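Local coordinates for protein glycosyl transferase (Staphylococcus aureus, PDB 5U02) that belongs to the TarS-type glycosyl transferases and comprises a helical linker region followed by two C-terminal domains of immunoglobulin-like E-set type, at residues A[253-258]-A[268-273]; A[144-149]-A[241-246]; A[173-178]-A[208-213]. All coordinates share one frame; numbering follows the deposited sequence.

Interaction 1 (A[253-258]-A[268-273])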
loop_
_atom_site.group_PDB
_atom_site.type_symbol
_atom_site.label_atom_id
_atom_site.label_comp_id
_atom_site.label_asym_id
_atom_site.label_seq_id
_atom_site.Cartn_x
_atom_site.Cartn_y
_atom_site.Cartn_z
ATOM N N PHE A 253 -1.267 29.775 -11.872
ATOM C CA PHE A 253 -0.900 28.747 -12.832
ATOM C C PHE A 253 0.580 28.412 -12.723
ATOM O O PHE A 253 1.412 29.289 -12.473
ATOM C CB PHE A 253 -1.237 29.187 -14.254
ATOM C CG PHE A 253 -2.700 29.121 -14.565
ATOM C CD1 PHE A 253 -3.261 27.956 -15.060
ATOM C CD2 PHE A 253 -3.520 30.217 -14.345
ATOM C CE1 PHE A 253 -4.608 27.887 -15.343
ATOM C CE2 PHE A 253 -4.868 30.155 -14.628
ATOM C CZ PHE A 253 -5.413 28.986 -15.125
ATOM N N TYR A 254 0.892 27.131 -12.911
ATOM C CA TYR A 254 2.250 26.619 -12.820
ATOM C C TYR A 254 2.474 25.611 -13.932
ATOM O O TYR A 254 1.526 25.072 -14.512
ATOM C CB TYR A 254 2.522 25.938 -11.472
ATOM C CG TYR A 254 2.289 26.810 -10.253
ATOM C CD1 TYR A 254 1.009 27.022 -9.762
ATOM C CD2 TYR A 254 3.356 27.383 -9.573
ATOM C CE1 TYR A 254 0.794 27.807 -8.638
ATOM C CE2 TYR A 254 3.150 28.166 -8.449
ATOM C CZ TYR A 254 1.867 28.374 -7.990
ATOM O OH TYR A 254 1.658 29.150 -6.878
ATOM N N ARG A 255 3.747 25.358 -14.224
ATOM C CA ARG A 255 4.136 24.262 -15.095
ATOM C C ARG A 255 4.934 23.250 -14.287
ATOM O O ARG A 255 5.721 23.623 -13.410
ATOM C CB ARG A 255 4.947 24.745 -16.310
ATOM C CG ARG A 255 6.263 25.463 -16.000
ATOM C CD ARG A 255 7.029 25.718 -17.299
ATOM N NE ARG A 255 8.157 26.639 -17.151
ATOM C CZ ARG A 255 9.419 26.254 -16.985
ATOM N NH1 ARG A 255 9.715 24.962 -16.934
ATOM N NH2 ARG A 255 10.388 27.156 -16.871
ATOM N N LEU A 256 4.685 21.971 -14.559
ATOM C CA LEU A 256 5.475 20.863 -14.031
ATOM C C LEU A 256 6.234 20.287 -15.218
ATOM O O LEU A 256 5.620 19.791 -16.170
ATOM C CB LEU A 256 4.592 19.812 -13.361
ATOM C CG LEU A 256 5.253 18.612 -12.682
ATOM C CD1 LEU A 256 6.174 19.092 -11.588
ATOM C CD2 LEU A 256 4.217 17.644 -12.106
ATOM N N THR A 257 7.558 20.379 -15.177
ATOM C CA THR A 257 8.402 20.055 -16.327
ATOM C C THR A 257 9.369 18.943 -15.964
ATOM O O THR A 257 10.317 19.181 -15.191
ATOM C CB THR A 257 9.175 21.292 -16.793
ATOM O OG1 THR A 257 8.261 22.361 -17.071
ATOM C CG2 THR A 257 9.985 20.985 -18.050
ATOM N N PRO A 258 9.179 17.723 -16.463
ATOM C CA PRO A 258 10.226 16.707 -16.323
ATOM C C PRO A 258 11.447 17.090 -17.138
ATOM O O PRO A 258 11.344 17.701 -18.206
ATOM C CB PRO A 258 9.572 15.431 -16.871
ATOM C CG PRO A 258 8.095 15.698 -16.817
ATOM C CD PRO A 258 7.951 17.173 -17.060
ATOM N N SER A 268 14.296 14.578 -13.071
ATOM C CA SER A 268 13.788 15.411 -11.994
ATOM C C SER A 268 12.544 16.144 -12.482
ATOM O O SER A 268 12.207 16.117 -13.668
ATOM C CB SER A 268 14.853 16.400 -11.507
ATOM O OG SER A 268 15.983 15.718 -10.989
ATOM N N LEU A 269 11.850 16.797 -11.552
ATOM C CA LEU A 269 10.643 17.557 -11.855
ATOM C C LEU A 269 10.848 19.012 -11.459
ATOM O O LEU A 269 11.181 19.305 -10.305
ATOM C CB LEU A 269 9.426 16.978 -11.130
ATOM C CG LEU A 269 9.235 15.465 -11.275
ATOM C CD1 LEU A 269 7.980 14.997 -10.557
ATOM C CD2 LEU A 269 9.191 15.071 -12.741
ATOM N N TYR A 270 10.639 19.918 -12.412
ATOM C CA TYR A 270 10.770 21.353 -12.185
ATOM C C TYR A 270 9.378 21.964 -12.081
ATOM O O TYR A 270 8.558 21.808 -12.995
ATOM C CB TYR A 270 11.572 22.004 -13.312
ATOM C CG TYR A 270 11.999 23.431 -13.052
ATOM C CD1 TYR A 270 13.070 23.715 -12.216
ATOM C CD2 TYR A 270 11.351 24.494 -13.669
ATOM C CE1 TYR A 270 13.473 25.024 -11.986
ATOM C CE2 TYR A 270 11.745 25.805 -13.443
ATOM C CZ TYR A 270 12.802 26.060 -12.605
ATOM O OH TYR A 270 13.192 27.358 -12.386
ATOM N N PHE A 271 9.120 22.657 -10.972
ATOM C CA PHE A 271 7.829 23.272 -10.678
ATOM C C PHE A 271 8.028 24.772 -10.499
ATOM O O PHE A 271 8.772 25.199 -9.609
ATOM C CB PHE A 271 7.212 22.652 -9.421
ATOM C CG PHE A 271 5.833 23.157 -9.103
ATOM C CD1 PHE A 271 4.733 22.689 -9.801
ATOM C CD2 PHE A 271 5.636 24.093 -8.096
ATOM C CE1 PHE A 271 3.460 23.150 -9.509
ATOM C CE2 PHE A 271 4.362 24.558 -7.795
ATOM C CZ PHE A 271 3.271 24.086 -8.500
ATOM N N THR A 272 7.371 25.568 -11.344
ATOM C CA THR A 272 7.540 27.014 -11.291
ATOM C C THR A 272 6.299 27.704 -11.843
ATOM O O THR A 272 5.525 27.127 -12.614
ATOM C CB THR A 272 8.787 27.466 -12.061
ATOM O OG1 THR A 272 9.109 28.809 -11.685
ATOM C CG2 THR A 272 8.539 27.416 -13.562
ATOM N N ALA A 273 6.123 28.959 -11.437
ATOM C CA ALA A 273 4.964 29.744 -11.835
ATOM C C ALA A 273 5.050 30.159 -13.299
ATOM O O ALA A 273 6.135 30.292 -13.870
ATOM C CB ALA A 273 4.839 30.992 -10.958
#
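Four backbone hydrogen bonds stitch the antiparallel strands 253-258 and 268-273 together, in two reciprocal pairs: Arg255 with Thr272 and Thr257 with Tyr270. Thr257 N to Tyr270 O is the shortest at 2.8 Å and lies in the carbonyl plane, whereas Tyr270 N approaches Thr257 O from above its plane.

On the face carrying Leu256, Phe271, Pro258 and Leu269, Leu256 CD1 rests on Leu269 CB at 3.9 Å and meets the edge of the Phe271 ring. Phe271 CG stands anti to the backbone N (chi1 -176°), which carries its CZ over the rim of one face of Tyr254, 3.4 Å from Tyr254 CG. The rings are nearly parallel, 13° apart, but barely overlap.

Arg255 lies on the other face. Its CG takes the crowded position between the backbone N and the carbonyl carbon (chi1 60°), and the extended chain runs beside Thr272, whose CG2 sits over one guanidinium face, 3.7 Å from Arg255 CZ. Arg255 NH1 donates within the guanidinium plane to Thr257 OG1 at 3.0 Å, and Ser244 OG hydrogen-bonds the same hydroxyl. Arg255 also crosses Tyr270 obliquely, NH1 lying 3.7 Å from Tyr270 CD2.

This hairpin therefore separates its chemistry by face: branched and aromatic carbon enters the core, while the long arginine keeps its charge at the partly exposed surface, where the nearby like charge of Arg297 is probably better tolerated.

Interaction 2 (A[144-149]-A[241-246])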
loop_
_atom_site.group_PDB
_atom_site.type_symbol
_atom_site.label_atom_id
_atom_site.label_comp_id
_atom_site.label_asym_id
_atom_site.label_seq_id
_atom_site.Cartn_x
_atom_site.Cartn_y
_atom_site.Cartn_z
ATOM N N PHE A 144 7.579 6.322 -19.013
ATOM C CA PHE A 144 7.281 7.597 -18.362
ATOM C C PHE A 144 6.295 8.368 -19.231
ATOM O O PHE A 144 6.686 8.912 -20.268
ATOM C CB PHE A 144 8.554 8.406 -18.132
ATOM C CG PHE A 144 8.341 9.650 -17.310
ATOM C CD1 PHE A 144 7.889 10.820 -17.897
ATOM C CD2 PHE A 144 8.593 9.644 -15.948
ATOM C CE1 PHE A 144 7.685 11.966 -17.139
ATOM C CE2 PHE A 144 8.391 10.787 -15.179
ATOM C CZ PHE A 144 7.940 11.950 -15.774
ATOM N N LYS A 145 5.032 8.428 -18.801
ATOM C CA LYS A 145 3.997 9.218 -19.457
ATOM C C LYS A 145 3.369 10.174 -18.450
ATOM O O LYS A 145 3.335 9.895 -17.248
ATOM C CB LYS A 145 2.897 8.331 -20.059
ATOM C CG LYS A 145 3.398 7.130 -20.846
ATOM C CD LYS A 145 4.052 7.534 -22.157
ATOM C CE LYS A 145 4.181 6.332 -23.082
ATOM N NZ LYS A 145 4.990 6.629 -24.299
ATOM N N PHE A 146 2.854 11.300 -18.943
ATOM C CA PHE A 146 2.233 12.260 -18.043
ATOM C C PHE A 146 1.321 13.190 -18.826
ATOM O O PHE A 146 1.417 13.308 -20.052
ATOM C CB PHE A 146 3.282 13.057 -17.253
ATOM C CG PHE A 146 4.014 14.097 -18.062
ATOM C CD1 PHE A 146 4.878 13.731 -19.082
ATOM C CD2 PHE A 146 3.869 15.442 -17.771
ATOM C CE1 PHE A 146 5.565 14.692 -19.815
ATOM C CE2 PHE A 146 4.553 16.405 -18.500
ATOM C CZ PHE A 146 5.399 16.026 -19.523
ATOM N N ASP A 147 0.413 13.822 -18.089
ATOM C CA ASP A 147 -0.474 14.855 -18.604
ATOM C C ASP A 147 -0.823 15.772 -17.435
ATOM O O ASP A 147 -0.205 15.697 -16.369
ATOM C CB ASP A 147 -1.704 14.227 -19.277
ATOM C CG ASP A 147 -2.401 13.202 -18.394
ATOM O OD1 ASP A 147 -2.614 13.483 -17.193
ATOM O OD2 ASP A 147 -2.734 12.107 -18.901
ATOM N N ASN A 148 -1.823 16.634 -17.626
ATOM C CA ASN A 148 -2.231 17.558 -16.568
ATOM C C ASN A 148 -2.976 16.870 -15.428
ATOM O O ASN A 148 -3.401 17.547 -14.483
ATOM C CB ASN A 148 -3.108 18.671 -17.144
ATOM C CG ASN A 148 -4.435 18.160 -17.658
ATOM O OD1 ASN A 148 -4.483 17.273 -18.506
ATOM N ND2 ASN A 148 -5.527 18.701 -17.123
ATOM N N HIS A 149 -3.138 15.553 -15.486
ATOM C CA HIS A 149 -3.913 14.802 -14.508
ATOM C C HIS A 149 -3.079 13.822 -13.696
ATOM O O HIS A 149 -3.292 13.698 -12.485
ATOM C CB HIS A 149 -5.071 14.083 -15.222
ATOM C CG HIS A 149 -5.758 13.040 -14.396
ATOM N ND1 HIS A 149 -5.658 11.687 -14.653
ATOM C CD2 HIS A 149 -6.534 13.158 -13.289
ATOM C CE1 HIS A 149 -6.367 11.023 -13.757
ATOM N NE2 HIS A 149 -6.903 11.890 -12.916
ATOM N N ALA A 241 12.084 17.673 -25.203
ATOM C CA ALA A 241 12.541 18.305 -23.972
ATOM C C ALA A 241 11.695 19.531 -23.653
ATOM O O ALA A 241 11.214 20.225 -24.553
ATOM C CB ALA A 241 14.015 18.695 -24.093
ATOM N N GLU A 242 11.489 19.767 -22.357
ATOM C CA GLU A 242 10.727 20.868 -21.777
ATOM C C GLU A 242 9.212 20.703 -21.918
ATOM O O GLU A 242 8.468 21.579 -21.460
ATOM C CB GLU A 242 11.153 22.232 -22.343
ATOM C CG GLU A 242 12.617 22.573 -22.065
ATOM C CD GLU A 242 12.920 22.688 -20.575
ATOM O OE1 GLU A 242 12.045 23.161 -19.821
ATOM O OE2 GLU A 242 14.028 22.295 -20.155
ATOM N N THR A 243 8.727 19.606 -22.503
ATOM C CA THR A 243 7.297 19.318 -22.483
ATOM C C THR A 243 6.790 19.297 -21.042
ATOM O O THR A 243 7.397 18.667 -20.169
ATOM C CB THR A 243 7.018 17.976 -23.169
ATOM O OG1 THR A 243 7.326 18.079 -24.563
ATOM C CG2 THR A 243 5.556 17.577 -23.014
ATOM N N SER A 244 5.677 19.988 -20.793
ATOM C CA SER A 244 5.219 20.284 -19.443
ATOM C C SER A 244 3.754 19.912 -19.264
ATOM O O SER A 244 3.039 19.594 -20.216
ATOM C CB SER A 244 5.395 21.774 -19.106
ATOM O OG SER A 244 6.750 22.155 -19.161
ATOM N N ALA A 245 3.319 19.984 -18.010
ATOM C CA ALA A 245 1.933 19.804 -17.616
ATOM C C ALA A 245 1.457 21.056 -16.891
ATOM O O ALA A 245 2.181 21.614 -16.058
ATOM C CB ALA A 245 1.775 18.584 -16.705
ATOM N N LEU A 246 0.241 21.494 -17.207
ATOM C CA LEU A 246 -0.329 22.685 -16.593
ATOM C C LEU A 246 -0.974 22.326 -15.259
ATOM O O LEU A 246 -1.763 21.379 -15.175
ATOM C CB LEU A 246 -1.356 23.330 -17.522
ATOM C CG LEU A 246 -1.992 24.641 -17.057
ATOM C CD1 LEU A 246 -0.967 25.763 -17.030
ATOM C CD2 LEU A 246 -3.169 25.000 -17.951
HETATM O O HOH W 1 -3.167 20.021 -13.580
#
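No direct hydrogen bond joins 144-149 to 241-246; their polar link is a single water. It donates to both Asn148 O, at 2.6 Å, and Leu246 O, at 2.5 Å, so two carbonyls that could not bond to each other are satisfied by one molecule.

The rest is van der Waals contact, much of it between carbon atoms and backbone carbonyl oxygens. Phe146 holds its CG in the crowded position between the backbone N and the carbonyl carbon (chi1 74°), and its ring meets the other segment rim first. Phe146 CZ lies 3.4 Å from Thr243 O, which sits near the ring plane, where the slightly positive C-H edge should suit a carbonyl oxygen. The Thr243 methyl CG2 also approaches CZ, while Phe146 CD2 packs against Ala245 CB at 3.9 Å. A flat ring fills this site well, since its rim can follow the backbone from Thr243 to Ala245. Ala245 suits its place by being small: its CB is 3.5 Å from Asp147 O, which lets the two backbones come close.

Beyond the strand end, Asp147 shapes the turn. Its OD1 accepts from His149 N at 2.7 Å through the anti lone pair, forming an Asx turn, and also from Lys150 N. The Asn148 amide turns away from 241-246, although its CB still lies 3.6 Å from Leu246 O.

The contact thus lies where strand 138-146 ends and turns back into 150-159, against residues 243-246, which lead into strand 245-249. Tyr239 meets the Phe146 ring edge-to-face, and Pro258 of strand 252-260 and Ile151 of strand 150-159 touch that side chain. Tyr353, on strand 352-354 of the C-terminal sheet, and Thr348 and Glu302, near strands 345-347 and 304-310, take up the Asn148 amide.

Interaction 3 (A[173-178]-A[208-213])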
loop_
_atom_site.group_PDB
_atom_site.type_symbol
_atom_site.label_atom_id
_atom_site.label_comp_id
_atom_site.label_asym_id
_atom_site.label_seq_id
_atom_site.Cartn_x
_atom_site.Cartn_y
_atom_site.Cartn_z
ATOM N N LEU A 173 10.049 11.453 -4.174
ATOM C CA LEU A 173 10.407 12.777 -4.663
ATOM C C LEU A 173 11.169 13.482 -3.548
ATOM O O LEU A 173 10.665 13.596 -2.428
ATOM C CB LEU A 173 9.166 13.578 -5.067
ATOM C CG LEU A 173 8.239 12.951 -6.115
ATOM C CD1 LEU A 173 7.101 13.898 -6.491
ATOM C CD2 LEU A 173 9.020 12.526 -7.353
ATOM N N HIS A 174 12.385 13.923 -3.842
ATOM C CA HIS A 174 13.255 14.548 -2.854
ATOM C C HIS A 174 13.647 15.916 -3.387
ATOM O O HIS A 174 14.200 16.014 -4.486
ATOM C CB HIS A 174 14.490 13.680 -2.590
ATOM C CG HIS A 174 15.032 13.782 -1.193
ATOM N ND1 HIS A 174 16.162 13.098 -0.786
ATOM C CD2 HIS A 174 14.607 14.486 -0.114
ATOM C CE1 HIS A 174 16.403 13.376 0.483
ATOM N NE2 HIS A 174 15.476 14.216 0.914
ATOM N N SER A 175 13.339 16.969 -2.633
ATOM C CA SER A 175 13.732 18.303 -3.066
ATOM C C SER A 175 15.249 18.387 -3.118
ATOM O O SER A 175 15.954 17.676 -2.397
ATOM C CB SER A 175 13.159 19.379 -2.136
ATOM O OG SER A 175 13.679 19.289 -0.818
ATOM N N ARG A 176 15.757 19.250 -4.005
ATOM C CA ARG A 176 17.202 19.325 -4.208
ATOM C C ARG A 176 17.928 19.669 -2.913
ATOM O O ARG A 176 19.026 19.162 -2.656
ATOM C CB ARG A 176 17.535 20.342 -5.305
ATOM C CG ARG A 176 19.030 20.662 -5.459
ATOM C CD ARG A 176 19.809 19.446 -5.936
ATOM N NE ARG A 176 19.135 18.756 -7.026
ATOM C CZ ARG A 176 19.352 19.009 -8.316
ATOM N NH1 ARG A 176 20.212 19.955 -8.678
ATOM N NH2 ARG A 176 18.698 18.333 -9.255
ATOM N N ASN A 177 17.327 20.507 -2.071
ATOM C CA ASN A 177 17.946 20.850 -0.795
ATOM C C ASN A 177 17.680 19.810 0.289
ATOM O O ASN A 177 17.928 20.092 1.465
ATOM C CB ASN A 177 17.472 22.231 -0.324
ATOM C CG ASN A 177 15.972 22.287 -0.046
ATOM O OD1 ASN A 177 15.278 21.266 -0.025
ATOM N ND2 ASN A 177 15.468 23.493 0.175
ATOM N N LYS A 178 17.159 18.637 -0.075
ATOM C CA LYS A 178 16.869 17.531 0.833
ATOM C C LYS A 178 15.852 17.882 1.919
ATOM O O LYS A 178 15.608 17.064 2.812
ATOM C CB LYS A 178 18.149 16.992 1.493
ATOM C CG LYS A 178 19.341 16.869 0.561
ATOM C CD LYS A 178 19.256 15.608 -0.274
ATOM C CE LYS A 178 20.037 15.751 -1.571
ATOM N NZ LYS A 178 19.801 14.593 -2.473
ATOM N N PRO A 208 4.540 23.252 -4.272
ATOM C CA PRO A 208 5.039 24.640 -4.215
ATOM C C PRO A 208 6.190 24.862 -3.255
ATOM O O PRO A 208 6.821 25.924 -3.322
ATOM C CB PRO A 208 3.812 25.444 -3.764
ATOM C CG PRO A 208 2.671 24.604 -4.066
ATOM C CD PRO A 208 3.102 23.189 -3.956
ATOM N N LYS A 209 6.475 23.914 -2.363
ATOM C CA LYS A 209 7.494 24.141 -1.345
ATOM C C LYS A 209 8.877 24.309 -1.951
ATOM O O LYS A 209 9.711 25.032 -1.396
ATOM C CB LYS A 209 7.499 22.988 -0.346
ATOM C CG LYS A 209 6.176 22.781 0.355
ATOM C CD LYS A 209 6.156 21.438 1.063
ATOM C CE LYS A 209 4.912 21.287 1.921
ATOM N NZ LYS A 209 4.935 20.013 2.680
ATOM N N GLU A 210 9.150 23.640 -3.068
ATOM C CA GLU A 210 10.457 23.711 -3.705
ATOM C C GLU A 210 10.286 23.631 -5.215
ATOM O O GLU A 210 9.265 23.167 -5.724
ATOM C CB GLU A 210 11.397 22.594 -3.222
ATOM C CG GLU A 210 11.540 22.478 -1.706
ATOM C CD GLU A 210 12.479 23.514 -1.125
ATOM O OE1 GLU A 210 13.392 23.969 -1.852
ATOM O OE2 GLU A 210 12.303 23.869 0.060
ATOM N N LYS A 211 11.312 24.085 -5.930
ATOM C CA LYS A 211 11.240 24.097 -7.387
ATOM C C LYS A 211 11.743 22.792 -7.987
ATOM O O LYS A 211 11.181 22.309 -8.974
ATOM C CB LYS A 211 12.036 25.277 -7.949
ATOM C CG LYS A 211 11.560 26.643 -7.468
ATOM C CD LYS A 211 11.382 27.619 -8.623
ATOM C CE LYS A 211 12.720 28.199 -9.044
ATOM N NZ LYS A 211 12.583 29.428 -9.883
ATOM N N ILE A 212 12.791 22.209 -7.409
ATOM C CA ILE A 212 13.450 21.032 -7.967
ATOM C C ILE A 212 13.100 19.818 -7.118
ATOM O O ILE A 212 13.363 19.795 -5.909
ATOM C CB ILE A 212 14.973 21.225 -8.041
ATOM C CG1 ILE A 212 15.316 22.440 -8.906
ATOM C CG2 ILE A 212 15.630 19.975 -8.595
ATOM C CD1 ILE A 212 16.795 22.830 -8.853
ATOM N N TRP A 213 12.523 18.800 -7.758
ATOM C CA TRP A 213 12.173 17.539 -7.116
ATOM C C TRP A 213 12.889 16.421 -7.862
ATOM O O TRP A 213 12.602 16.172 -9.037
ATOM C CB TRP A 213 10.659 17.319 -7.114
ATOM C CG TRP A 213 9.891 18.363 -6.349
ATOM C CD1 TRP A 213 9.400 19.541 -6.837
ATOM C CD2 TRP A 213 9.530 18.323 -4.959
ATOM N NE1 TRP A 213 8.757 20.234 -5.839
ATOM C CE2 TRP A 213 8.822 19.507 -4.678
ATOM C CE3 TRP A 213 9.736 17.400 -3.929
ATOM C CZ2 TRP A 213 8.319 19.793 -3.412
ATOM C CZ3 TRP A 213 9.236 17.690 -2.667
ATOM C CH2 TRP A 213 8.536 18.874 -2.421
#
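Backbone pairing is brief here. Ser175 and Trp213 form an antiparallel non-hydrogen-bonded pair, and Arg176 N donates to Ile212 O at 3.1 Å, coming in from above the carbonyl plane rather than along a lone pair. The same oxygen receives a CA-H...O contact from Ser175. Strand 168-175 ends in a type I turn from Ser175 to Lys178, on the way to its antiparallel neighbour 181-190; a backbone bond from Lys178 N to Ser175 O closes the turn.

Side-chain polar contacts brace this turn. Ser175 OG donates to Asn177 OD1 at 2.7 Å, nearly along the C=O axis, and His180 N also bonds to that hydroxyl. With its oxygen so held, the Asn177 amide presents ND2 to Glu210, tip to tip. ND2 donates to Glu210 OE2 at 3.2 Å, meeting it from above the carboxylate plane, the amide and carboxylate planes being 61° apart. An asparagine suits the spot because one flat group can both accept from the serine and donate to the acid.

Nonpolar and face-on packing lies alongside. One face of the Trp213 indole has Ser175 CB and Glu210 CB over its rim, and Leu173 CB is 4.0 Å from Trp213 CE3. Arg176, bent at chi2 and chi3, brings its guanidinium face over Ile212 CG2, with NH2 3.5 Å from that methyl.

The guanidinium also forms a salt bridge with Asp214, so its charge is paired while its face packs on isoleucine. Likewise the glutamate shares its carboxylate with a neutral amide, which probably steadies the anion at this partly buried edge.

How the interactions relate
All three contacts belong to one antiparallel sheet system within the first C-terminal E-set domain, and interaction 1 lies between the other two. Its centre is about 9 Å from that of interaction 2, which it joins by backbone, Leu256 N to Ala245 O at 2.9 Å, and also by side chains, Thr257 OG1 lying 2.6 Å from Ser244 OG. On its other strand, Leu269 N meets Trp213 O of interaction 3 at 2.7 Å, the centres being about 11 Å apart. Interactions 2 and 3 do not touch; their nearest atoms are about 8 Å apart. A bound imidazole, probably from the crystallisation liquor, lies about 3 Å from the Arg255 side chain, nearest atoms compared.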